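Local coordinates for protein glutamate--cysteine ligase GshA (Methylobacillus flagellatus KT, PDB 3K1T) that probably acts as a ligase that joins glutamate to cysteine through the gamma-carboxylate, the first step of glutathione synthesis, at residues 213-216 with 217-221; 109-112 with 113-116; 361-365 with 366-370. One frame throughout, in Å; residues are numbered along the deposited sequence.

Interaction 1 (213-216 with 217-221); sequences TAYD and RVVEE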
ATOM      1  N   THR A 213       9.495 -10.887 -26.947  1.00 14.59           N
ATOM      2  CA  THR A 213       9.729 -12.290 -26.630  0.50 14.25           C
ATOM      3  C   THR A 213       9.453 -12.570 -25.146  1.00 14.53           C
ATOM      4  O   THR A 213       8.880 -13.593 -24.781  1.00 14.37           O
ATOM      5  CB  THR A 213      11.192 -12.694 -26.980  0.50 14.87           C
ATOM      6  OG1 THR A 213      11.452 -12.405 -28.361  0.50 14.40           O
ATOM      7  CG2 THR A 213      11.431 -14.173 -26.718  0.50 13.03           C
ATOM      8  N   ALA A 214       9.875 -11.651 -24.279  1.00 14.37           N
ATOM      9  CA  ALA A 214       9.685 -11.843 -22.844  1.00 14.63           C
ATOM     10  C   ALA A 214       8.176 -11.829 -22.506  1.00 13.52           C
ATOM     11  O   ALA A 214       7.710 -12.661 -21.745  1.00 12.76           O
ATOM     12  CB  ALA A 214      10.460 -10.770 -21.998  1.00 13.98           C
ATOM     13  N   TYR A 215       7.419 -10.928 -23.126  1.00 12.47           N
ATOM     14  CA  TYR A 215       5.975 -10.882 -22.922  1.00 12.36           C
ATOM     15  C   TYR A 215       5.293 -12.154 -23.491  1.00 12.99           C
ATOM     16  O   TYR A 215       4.448 -12.736 -22.831  1.00 11.64           O
ATOM     17  CB  TYR A 215       5.374  -9.591 -23.480  1.00 12.38           C
ATOM     18  CG  TYR A 215       3.899  -9.453 -23.163  1.00 12.52           C
ATOM     19  CD1 TYR A 215       3.469  -9.282 -21.848  1.00 11.47           C
ATOM     20  CD2 TYR A 215       2.944  -9.505 -24.162  1.00 11.87           C
ATOM     21  CE1 TYR A 215       2.116  -9.167 -21.540  1.00 12.53           C
ATOM     22  CE2 TYR A 215       1.578  -9.395 -23.872  1.00 11.12           C
ATOM     23  CZ  TYR A 215       1.172  -9.211 -22.555  1.00 10.50           C
ATOM     24  OH  TYR A 215      -0.175  -9.122 -22.257  1.00 12.04           O
ATOM     25  N   ASP A 216       5.729 -12.641 -24.661  1.00 12.79           N
ATOM     26  CA  ASP A 216       5.273 -13.934 -25.148  1.00 13.72           C
ATOM     27  C   ASP A 216       5.420 -15.040 -24.109  1.00 14.37           C
ATOM     28  O   ASP A 216       4.492 -15.815 -23.888  1.00 13.22           O
ATOM     29  CB  ASP A 216       6.053 -14.401 -26.395  1.00 13.66           C
ATOM     30  CG  ASP A 216       5.671 -13.696 -27.675  1.00 16.57           C
ATOM     31  OD1 ASP A 216       4.731 -12.880 -27.718  1.00 16.59           O
ATOM     32  OD2 ASP A 216       6.328 -14.039 -28.713  1.00 19.62           O
ATOM     33  N   ARG A 217       6.588 -15.137 -23.485  1.00 14.94           N
ATOM     34  CA  ARG A 217       6.851 -16.166 -22.480  0.70 15.98           C
ATOM     35  C   ARG A 217       5.912 -16.028 -21.275  1.00 14.99           C
ATOM     36  O   ARG A 217       5.417 -17.004 -20.774  1.00 15.39           O
ATOM     37  CB  ARG A 217       8.300 -16.082 -21.982  0.70 16.59           C
ATOM     38  CG  ARG A 217       9.317 -16.562 -23.016  0.70 21.63           C
ATOM     39  CD  ARG A 217      10.694 -15.941 -22.745  0.70 26.26           C
ATOM     40  NE  ARG A 217      11.271 -16.344 -21.453  0.70 28.83           N
ATOM     41  CZ  ARG A 217      12.217 -15.650 -20.809  0.70 31.47           C
ATOM     42  NH1 ARG A 217      12.662 -14.499 -21.315  0.70 32.28           N
ATOM     43  NH2 ARG A 217      12.695 -16.089 -19.643  0.70 30.08           N
ATOM     44  N   VAL A 218       5.693 -14.802 -20.805  1.00 13.58           N
ATOM     45  CA  VAL A 218       4.746 -14.577 -19.688  1.00 12.62           C
ATOM     46  C   VAL A 218       3.316 -15.022 -20.072  1.00 13.11           C
ATOM     47  O   VAL A 218       2.645 -15.749 -19.319  1.00 13.08           O
ATOM     48  CB  VAL A 218       4.744 -13.099 -19.224  1.00 13.45           C
ATOM     49  CG1 VAL A 218       3.502 -12.782 -18.321  1.00 10.34           C
ATOM     50  CG2 VAL A 218       6.080 -12.758 -18.480  1.00 11.66           C
ATOM     51  N   VAL A 219       2.852 -14.614 -21.241  1.00 12.48           N
ATOM     52  CA  VAL A 219       1.504 -14.963 -21.702  1.00 13.04           C
ATOM     53  C   VAL A 219       1.360 -16.477 -21.939  1.00 14.47           C
ATOM     54  O   VAL A 219       0.305 -17.042 -21.665  1.00 14.35           O
ATOM     55  CB  VAL A 219       1.108 -14.164 -22.960  1.00 13.60           C
ATOM     56  CG1 VAL A 219      -0.216 -14.685 -23.580  1.00 12.84           C
ATOM     57  CG2 VAL A 219       0.991 -12.634 -22.607  1.00 13.88           C
ATOM     58  N   GLU A 220       2.419 -17.128 -22.412  1.00 15.76           N
ATOM     59  CA  GLU A 220       2.428 -18.581 -22.613  1.00 18.20           C
ATOM     60  C   GLU A 220       2.207 -19.325 -21.320  1.00 17.67           C
ATOM     61  O   GLU A 220       1.657 -20.409 -21.342  1.00 17.35           O
ATOM     62  CB  GLU A 220       3.753 -19.077 -23.198  1.00 19.65           C
ATOM     63  CG  GLU A 220       3.904 -18.854 -24.679  1.00 27.50           C
ATOM     64  CD  GLU A 220       5.387 -18.992 -25.145  1.00 36.95           C
ATOM     65  OE1 GLU A 220       6.217 -19.673 -24.443  1.00 40.55           O
ATOM     66  OE2 GLU A 220       5.693 -18.405 -26.214  1.00 41.57           O
ATOM     67  N   GLU A 221       2.609 -18.744 -20.194  1.00 17.24           N
ATOM     68  CA  GLU A 221       2.298 -19.352 -18.917  1.00 17.74           C
ATOM     69  C   GLU A 221       0.939 -18.927 -18.359  1.00 16.53           C
ATOM     70  O   GLU A 221       0.196 -19.748 -17.797  1.00 15.63           O
ATOM     71  CB  GLU A 221       3.395 -19.068 -17.917  1.00 19.15           C
ATOM     72  CG  GLU A 221       3.116 -19.797 -16.626  1.00 24.73           C
ATOM     73  CD  GLU A 221       4.256 -19.728 -15.637  1.00 30.34           C
ATOM     74  OE1 GLU A 221       5.340 -19.217 -16.028  1.00 33.51           O
ATOM     75  OE2 GLU A 221       4.019 -20.162 -14.469  1.00 28.23           O
TER
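Arg217, Val218, Val219 and Glu220 each give their backbone N-H to the carbonyl four residues back, on Thr213, Ala214, Tyr215 and Asp216, which makes residues 213-221 a regular alpha-helical run inside helix 210-226. The straightest of these bonds, Val219 N to Tyr215 O at 2.9 Å, lies beneath the main side-chain contact, an i to i+4 CH-pi pair. Tyr215 carries its ring anti to the backbone N (chi1 -174°), which swings it along the helix until one face meets the CG2 methyl of Val219. That methyl sits 3.6 Å from the Tyr215 ring centroid, 22° off the ring normal, displaced toward the phenol end. A flat ring suits this place because its face receives a methyl while its hydroxyl reaches Leu233 O; the ring also packs on Val408 and Ala415 of helix 398-421. With an alanine here, the Val219 methyl would probably lose the ring face it rests on, and the carbonyl of Leu233 its hydroxyl donor. On the polar flank, Asp216 bonds Asn234 through OD1, while in the conformer given Arg217 bends at chi3 and reaches Glu422 in a salt bridge. The long aliphatic part of Arg217 suits this exposed position, because the methylenes pass the preceding turn before the charge begins: Arg217 CG lies 3.5 Å from Thr213 O.

Interaction 2 (109-112 with 113-116); sequences TFYL and RNVH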
ATOM      1  N   THR A 109       6.449  22.271 -19.317  1.00 30.93           N
ATOM      2  CA  THR A 109       5.793  22.575 -18.035  1.00 30.12           C
ATOM      3  C   THR A 109       5.176  21.322 -17.416  1.00 28.61           C
ATOM      4  O   THR A 109       5.259  21.136 -16.196  1.00 26.74           O
ATOM      5  CB  THR A 109       4.707  23.684 -18.188  1.00 30.61           C
ATOM      6  OG1 THR A 109       5.365  24.919 -18.469  1.00 32.18           O
ATOM      7  CG2 THR A 109       3.872  23.867 -16.901  1.00 31.63           C
ATOM      8  N   PHE A 110       4.583  20.468 -18.262  1.00 26.74           N
ATOM      9  CA  PHE A 110       3.993  19.232 -17.787  1.00 25.52           C
ATOM     10  C   PHE A 110       5.036  18.264 -17.239  1.00 22.83           C
ATOM     11  O   PHE A 110       4.773  17.609 -16.228  1.00 21.08           O
ATOM     12  CB  PHE A 110       3.148  18.557 -18.854  1.00 26.98           C
ATOM     13  CG  PHE A 110       2.012  19.407 -19.348  1.00 30.31           C
ATOM     14  CD1 PHE A 110       1.191  20.073 -18.464  1.00 33.67           C
ATOM     15  CD2 PHE A 110       1.797  19.555 -20.697  1.00 35.74           C
ATOM     16  CE1 PHE A 110       0.151  20.862 -18.912  1.00 36.33           C
ATOM     17  CE2 PHE A 110       0.746  20.361 -21.166  1.00 38.39           C
ATOM     18  CZ  PHE A 110      -0.071  21.009 -20.268  1.00 37.89           C
ATOM     19  N   TYR A 111       6.187  18.158 -17.916  1.00 20.49           N
ATOM     20  CA  TYR A 111       7.283  17.334 -17.425  1.00 19.08           C
ATOM     21  C   TYR A 111       7.790  17.869 -16.054  1.00 17.79           C
ATOM     22  O   TYR A 111       8.008  17.097 -15.131  1.00 15.71           O
ATOM     23  CB  TYR A 111       8.447  17.174 -18.436  1.00 18.86           C
ATOM     24  CG  TYR A 111       9.468  16.257 -17.811  1.00 18.10           C
ATOM     25  CD1 TYR A 111       9.161  14.910 -17.592  1.00 19.26           C
ATOM     26  CD2 TYR A 111      10.673  16.743 -17.310  1.00 18.59           C
ATOM     27  CE1 TYR A 111      10.034  14.068 -16.939  1.00 15.92           C
ATOM     28  CE2 TYR A 111      11.592  15.883 -16.679  1.00 17.81           C
ATOM     29  CZ  TYR A 111      11.249  14.549 -16.477  1.00 17.99           C
ATOM     30  OH  TYR A 111      12.064  13.679 -15.790  1.00 15.18           O
ATOM     31  N   LEU A 112       7.932  19.181 -15.915  1.00 17.26           N
ATOM     32  CA  LEU A 112       8.321  19.766 -14.622  1.00 17.32           C
ATOM     33  C   LEU A 112       7.266  19.501 -13.536  1.00 16.23           C
ATOM     34  O   LEU A 112       7.609  19.241 -12.387  1.00 15.17           O
ATOM     35  CB  LEU A 112       8.597  21.244 -14.747  1.00 18.35           C
ATOM     36  CG  LEU A 112       9.733  21.615 -15.723  1.00 22.10           C
ATOM     37  CD1 LEU A 112       9.839  23.171 -15.844  1.00 22.99           C
ATOM     38  CD2 LEU A 112      11.064  20.964 -15.317  1.00 22.96           C
ATOM     39  N   ARG A 113       5.994  19.549 -13.887  1.00 15.48           N
ATOM     40  CA  ARG A 113       4.950  19.152 -12.938  1.00 15.55           C
ATOM     41  C   ARG A 113       5.042  17.692 -12.522  1.00 14.60           C
ATOM     42  O   ARG A 113       4.804  17.367 -11.342  1.00 14.25           O
ATOM     43  CB  ARG A 113       3.547  19.444 -13.500  1.00 17.07           C
ATOM     44  CG  ARG A 113       3.310  20.930 -13.679  1.00 19.42           C
ATOM     45  CD  ARG A 113       2.018  21.212 -14.390  1.00 25.79           C
ATOM     46  NE  ARG A 113       1.887  22.659 -14.529  1.00 29.67           N
ATOM     47  CZ  ARG A 113       0.928  23.285 -15.200  1.00 33.63           C
ATOM     48  NH1 ARG A 113      -0.033  22.594 -15.814  1.00 33.18           N
ATOM     49  NH2 ARG A 113       0.932  24.622 -15.236  1.00 33.67           N
ATOM     50  N   ASN A 114       5.388  16.823 -13.471  1.00 13.42           N
ATOM     51  CA  ASN A 114       5.688  15.428 -13.132  1.00 13.25           C
ATOM     52  C   ASN A 114       6.820  15.323 -12.112  1.00 13.20           C
ATOM     53  O   ASN A 114       6.728  14.582 -11.135  1.00 12.89           O
ATOM     54  CB  ASN A 114       6.057  14.651 -14.382  1.00 12.87           C
ATOM     55  CG  ASN A 114       6.768  13.375 -14.093  1.00 13.75           C
ATOM     56  OD1 ASN A 114       6.146  12.384 -13.629  1.00 10.65           O
ATOM     57  ND2 ASN A 114       8.107  13.367 -14.364  1.00 11.66           N
ATOM     58  N   VAL A 115       7.906  16.041 -12.356  1.00 13.24           N
ATOM     59  CA  VAL A 115       9.021  16.035 -11.411  1.00 13.43           C
ATOM     60  C   VAL A 115       8.618  16.446 -10.021  1.00 12.29           C
ATOM     61  O   VAL A 115       8.982  15.752  -9.056  1.00 13.25           O
ATOM     62  CB  VAL A 115      10.226  16.841 -11.905  1.00 13.96           C
ATOM     63  CG1 VAL A 115      11.375  16.819 -10.809  1.00 13.38           C
ATOM     64  CG2 VAL A 115      10.709  16.211 -13.252  1.00 14.00           C
ATOM     65  N   HIS A 116       7.857  17.519  -9.904  1.00 13.23           N
ATOM     66  CA  HIS A 116       7.340  17.958  -8.610  1.00 14.36           C
ATOM     67  C   HIS A 116       6.468  16.895  -7.918  1.00 14.01           C
ATOM     68  O   HIS A 116       6.652  16.615  -6.729  1.00 13.29           O
ATOM     69  CB  HIS A 116       6.558  19.251  -8.738  1.00 15.40           C
ATOM     70  CG  HIS A 116       5.881  19.662  -7.473  1.00 20.13           C
ATOM     71  ND1 HIS A 116       6.501  20.438  -6.517  1.00 29.40           N
ATOM     72  CD2 HIS A 116       4.636  19.406  -7.002  1.00 25.66           C
ATOM     73  CE1 HIS A 116       5.677  20.619  -5.500  1.00 29.73           C
ATOM     74  NE2 HIS A 116       4.539  19.992  -5.766  1.00 28.39           N
TER
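The first two turns of helix 109-124, the helix of the beta-alpha-beta unit that links strands 97-102 and 128-133, bring Thr109 against Arg113 and Tyr111 against Asn114 and Val115. Four successive i to i+4 backbone bonds hold the turns, from Arg113 N to Thr109 O (2.9 Å) through His116 N to Leu112 O (3.0 Å). On the buried flank, the Tyr111 ring stands anti to its own amide nitrogen (chi1 -178°) and leans forward over the next turn. Val115 CG2 approaches it obliquely, 3.6 Å from Tyr111 CE2. From the same side of the ring plane, but nearer CE1, the amide of Asn114 also comes in obliquely, its ND2 3.3 Å from Tyr111 CE1, with the amide and ring planes 36° apart. Both polar ends are satisfied beyond the helix: Tyr111 OH and Asn114 ND2 share Asn177 OD1, and Asn114 OD1 accepts from Phe69 N. An asparagine suits a buried place such as this, since one amide can both give and accept, while the beta-branched valine offers a compact methyl to the ring. On the outer flank Arg113 runs extended from CG to NE, passing over Thr109 O, and its NH2 reaches Thr146 O. Phe110 lies alongside and points the same way, with its ring 71° from the guanidinium plane; Arg113 NH1 comes up to the ring edge, 3.6 Å from Phe110 CE1. A threonine fits at the start of this flank because its methyl can cover the flat cation: Thr109 CG2 lies over one guanidinium face, 3.3 Å from Arg113 NE.

Interaction 3 (361-365 with 366-370); sequences HTSRG and ADENL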
ATOM      1  N   HIS A 361      -6.891  11.698 -27.066  1.00 13.70           N
ATOM      2  CA  HIS A 361      -6.313  12.250 -28.304  1.00 14.45           C
ATOM      3  C   HIS A 361      -6.811  13.664 -28.592  1.00 14.49           C
ATOM      4  O   HIS A 361      -8.013  13.944 -28.513  1.00 14.83           O
ATOM      5  CB  HIS A 361      -6.649  11.379 -29.534  1.00 14.12           C
ATOM      6  CG  HIS A 361      -6.008  10.029 -29.542  1.00 12.58           C
ATOM      7  ND1 HIS A 361      -5.686   9.378 -30.715  1.00 13.37           N
ATOM      8  CD2 HIS A 361      -5.708   9.169 -28.542  1.00 13.04           C
ATOM      9  CE1 HIS A 361      -5.222   8.179 -30.434  1.00 15.24           C
ATOM     10  NE2 HIS A 361      -5.179   8.045 -29.121  1.00 13.08           N
ATOM     11  N   THR A 362      -5.878  14.557 -28.937  1.00 15.32           N
ATOM     12  CA  THR A 362      -6.244  15.908 -29.384  1.00 16.68           C
ATOM     13  C   THR A 362      -6.639  15.933 -30.864  1.00 17.54           C
ATOM     14  O   THR A 362      -7.437  16.752 -31.255  1.00 17.79           O
ATOM     15  CB  THR A 362      -5.119  16.937 -29.125  1.00 17.87           C
ATOM     16  OG1 THR A 362      -3.933  16.470 -29.743  1.00 19.20           O
ATOM     17  CG2 THR A 362      -4.836  17.093 -27.637  1.00 16.91           C
ATOM     18  N   SER A 363      -6.087  15.059 -31.688  1.00 19.21           N
ATOM     19  CA  SER A 363      -6.523  14.931 -33.068  1.00 20.62           C
ATOM     20  C   SER A 363      -7.907  14.290 -33.138  1.00 21.66           C
ATOM     21  O   SER A 363      -8.335  13.588 -32.209  1.00 19.76           O
ATOM     22  CB  SER A 363      -5.550  14.089 -33.885  1.00 21.22           C
ATOM     23  OG  SER A 363      -4.282  14.728 -33.976  1.00 25.99           O
ATOM     24  N   ARG A 364      -8.582  14.522 -34.264  1.00 22.80           N
ATOM     25  CA  ARG A 364      -9.965  14.030 -34.470  0.50 23.88           C
ATOM     26  C   ARG A 364     -10.369  13.269 -35.753  0.50 24.50           C
ATOM     27  O   ARG A 364     -11.563  13.232 -36.037  0.50 25.16           O
ATOM     28  CB  ARG A 364     -10.919  15.216 -34.405  1.00 24.39           C
ATOM     29  CG  ARG A 364     -11.027  15.852 -33.054  1.00 25.51           C
ATOM     30  CD  ARG A 364     -11.833  14.978 -32.172  1.00 29.03           C
ATOM     31  NE  ARG A 364     -12.036  15.670 -30.932  1.00 30.58           N
ATOM     32  CZ  ARG A 364     -11.155  15.679 -29.953  1.00 26.22           C
ATOM     33  NH1 ARG A 364     -10.051  14.985 -30.051  1.00 22.84           N
ATOM     34  NH2 ARG A 364     -11.427  16.368 -28.887  1.00 24.46           N
ATOM     35  N   GLY A 365      -9.461  12.655 -36.511  0.50 24.85           N
ATOM     36  CA  GLY A 365      -9.879  11.890 -37.723  0.50 24.94           C
ATOM     37  C   GLY A 365     -10.437  10.477 -37.497  0.50 25.33           C
ATOM     38  O   GLY A 365     -10.347   9.943 -36.383  0.50 25.02           O
ATOM     39  N   ALA A 366     -10.996   9.871 -38.568  1.00 24.93           N
ATOM     40  CA  ALA A 366     -11.504   8.490 -38.579  1.00 24.52           C
ATOM     41  C   ALA A 366     -10.476   7.453 -38.129  1.00 22.86           C
ATOM     42  O   ALA A 366     -10.859   6.392 -37.622  1.00 23.36           O
ATOM     43  CB  ALA A 366     -12.041   8.113 -40.018  1.00 25.12           C
ATOM     44  N   ASP A 367      -9.189   7.753 -38.278  1.00 20.79           N
ATOM     45  CA  ASP A 367      -8.141   6.772 -37.947  1.00 20.07           C
ATOM     46  C   ASP A 367      -7.425   7.001 -36.602  1.00 17.94           C
ATOM     47  O   ASP A 367      -6.376   6.418 -36.337  1.00 16.85           O
ATOM     48  CB  ASP A 367      -7.126   6.700 -39.053  1.00 20.58           C
ATOM     49  CG  ASP A 367      -7.677   6.025 -40.304  1.00 25.45           C
ATOM     50  OD1 ASP A 367      -8.618   5.183 -40.214  1.00 26.90           O
ATOM     51  OD2 ASP A 367      -7.137   6.341 -41.381  1.00 29.63           O
ATOM     52  N   GLU A 368      -8.004   7.839 -35.750  1.00 16.66           N
ATOM     53  CA  GLU A 368      -7.481   8.009 -34.400  1.00 15.71           C
ATOM     54  C   GLU A 368      -7.633   6.754 -33.535  1.00 14.67           C
ATOM     55  O   GLU A 368      -6.942   6.625 -32.523  1.00 14.29           O
ATOM     56  CB  GLU A 368      -8.101   9.242 -33.729  1.00 15.38           C
ATOM     57  CG  GLU A 368      -7.530  10.559 -34.286  1.00 17.02           C
ATOM     58  CD  GLU A 368      -6.034  10.580 -34.286  1.00 19.82           C
ATOM     59  OE1 GLU A 368      -5.410  10.346 -33.229  1.00 19.04           O
ATOM     60  OE2 GLU A 368      -5.453  10.772 -35.368  1.00 19.41           O
ATOM     61  N   ASN A 369      -8.518   5.841 -33.911  1.00 13.83           N
ATOM     62  CA  ASN A 369      -8.599   4.535 -33.243  1.00 14.64           C
ATOM     63  C   ASN A 369      -7.394   3.624 -33.545  1.00 14.45           C
ATOM     64  O   ASN A 369      -7.214   2.598 -32.889  1.00 13.60           O
ATOM     65  CB  ASN A 369      -9.928   3.814 -33.514  1.00 14.96           C
ATOM     66  CG  ASN A 369     -10.174   3.510 -34.978  1.00 16.74           C
ATOM     67  OD1 ASN A 369      -9.257   3.564 -35.810  1.00 15.52           O
ATOM     68  ND2 ASN A 369     -11.459   3.221 -35.317  1.00 16.67           N
ATOM     69  N   LEU A 370      -6.580   4.031 -34.535  1.00 14.26           N
ATOM     70  CA  LEU A 370      -5.398   3.298 -35.001  1.00 14.52           C
ATOM     71  C   LEU A 370      -4.118   4.070 -34.635  1.00 15.00           C
ATOM     72  O   LEU A 370      -3.197   3.520 -34.030  1.00 14.51           O
ATOM     73  CB  LEU A 370      -5.539   3.112 -36.531  1.00 14.70           C
ATOM     74  CG  LEU A 370      -4.502   2.373 -37.344  1.00 16.83           C
ATOM     75  CD1 LEU A 370      -5.075   1.932 -38.747  1.00 16.56           C
ATOM     76  CD2 LEU A 370      -3.234   3.246 -37.500  1.00 15.97           C
TER
HETATM   77  O   HOH W   1      -6.770  11.961 -37.316  1.00 33.32           O
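His361 and Glu368 are joined by a His-carboxylate hydrogen bond, with His361 ND1 2.7 Å from Glu368 OE1. The N-H points within 19° of straight at the oxygen, which lies near the imidazole plane and receives it on its anti lone pair; the carboxylate is turned 67° from the ring. Histidine suits this buried place because its two nitrogens can serve different partners, NE2 being bonded to Glu343. Glu368 reaches ND1 by folding at chi2 (-51°), and its other oxygen, OE2, meets Asn371 and a water 2.6 Å away. In the conformer given, the long side chain of Arg364 carries NE to Asp339 in a salt bridge, while its NH1 hydrogen-bonds His361 O at 2.8 Å and also Ser363 O.

The backbone supplies a second kind of link. Residues 365-368 form a type I beta turn in the connection from strand 352-361 to strand 377-381, closed by Glu368 N to Gly365 O at 3.2 Å.

Van der Waals contact is slight: Ser363, whose short side chain can sit beside the carboxylate, has CB 3.6 Å from Glu368 CD.

In the fold
From the N terminus the chain first meets interaction 2, at the start of helix 109-124 in the mixed sheet's beta-alpha-beta unit, then interaction 1 in helix 210-226, and lastly interaction 3, after strand 352-361. The three follow in series, neither nested nor crossing. Interactions 1 and 2 each link successive turns of one helix; only interaction 3 closes a loop, in the connection between two strands of the large antiparallel sheet. Interaction 1 faces helix 398-421, whereas interaction 2 packs on strand 151-160. The two helical contacts lie on opposite sides of the chain's centre, their own centres 34 Å apart, and interactions 2 and 3 come within about 9 Å at their nearest atoms without touching.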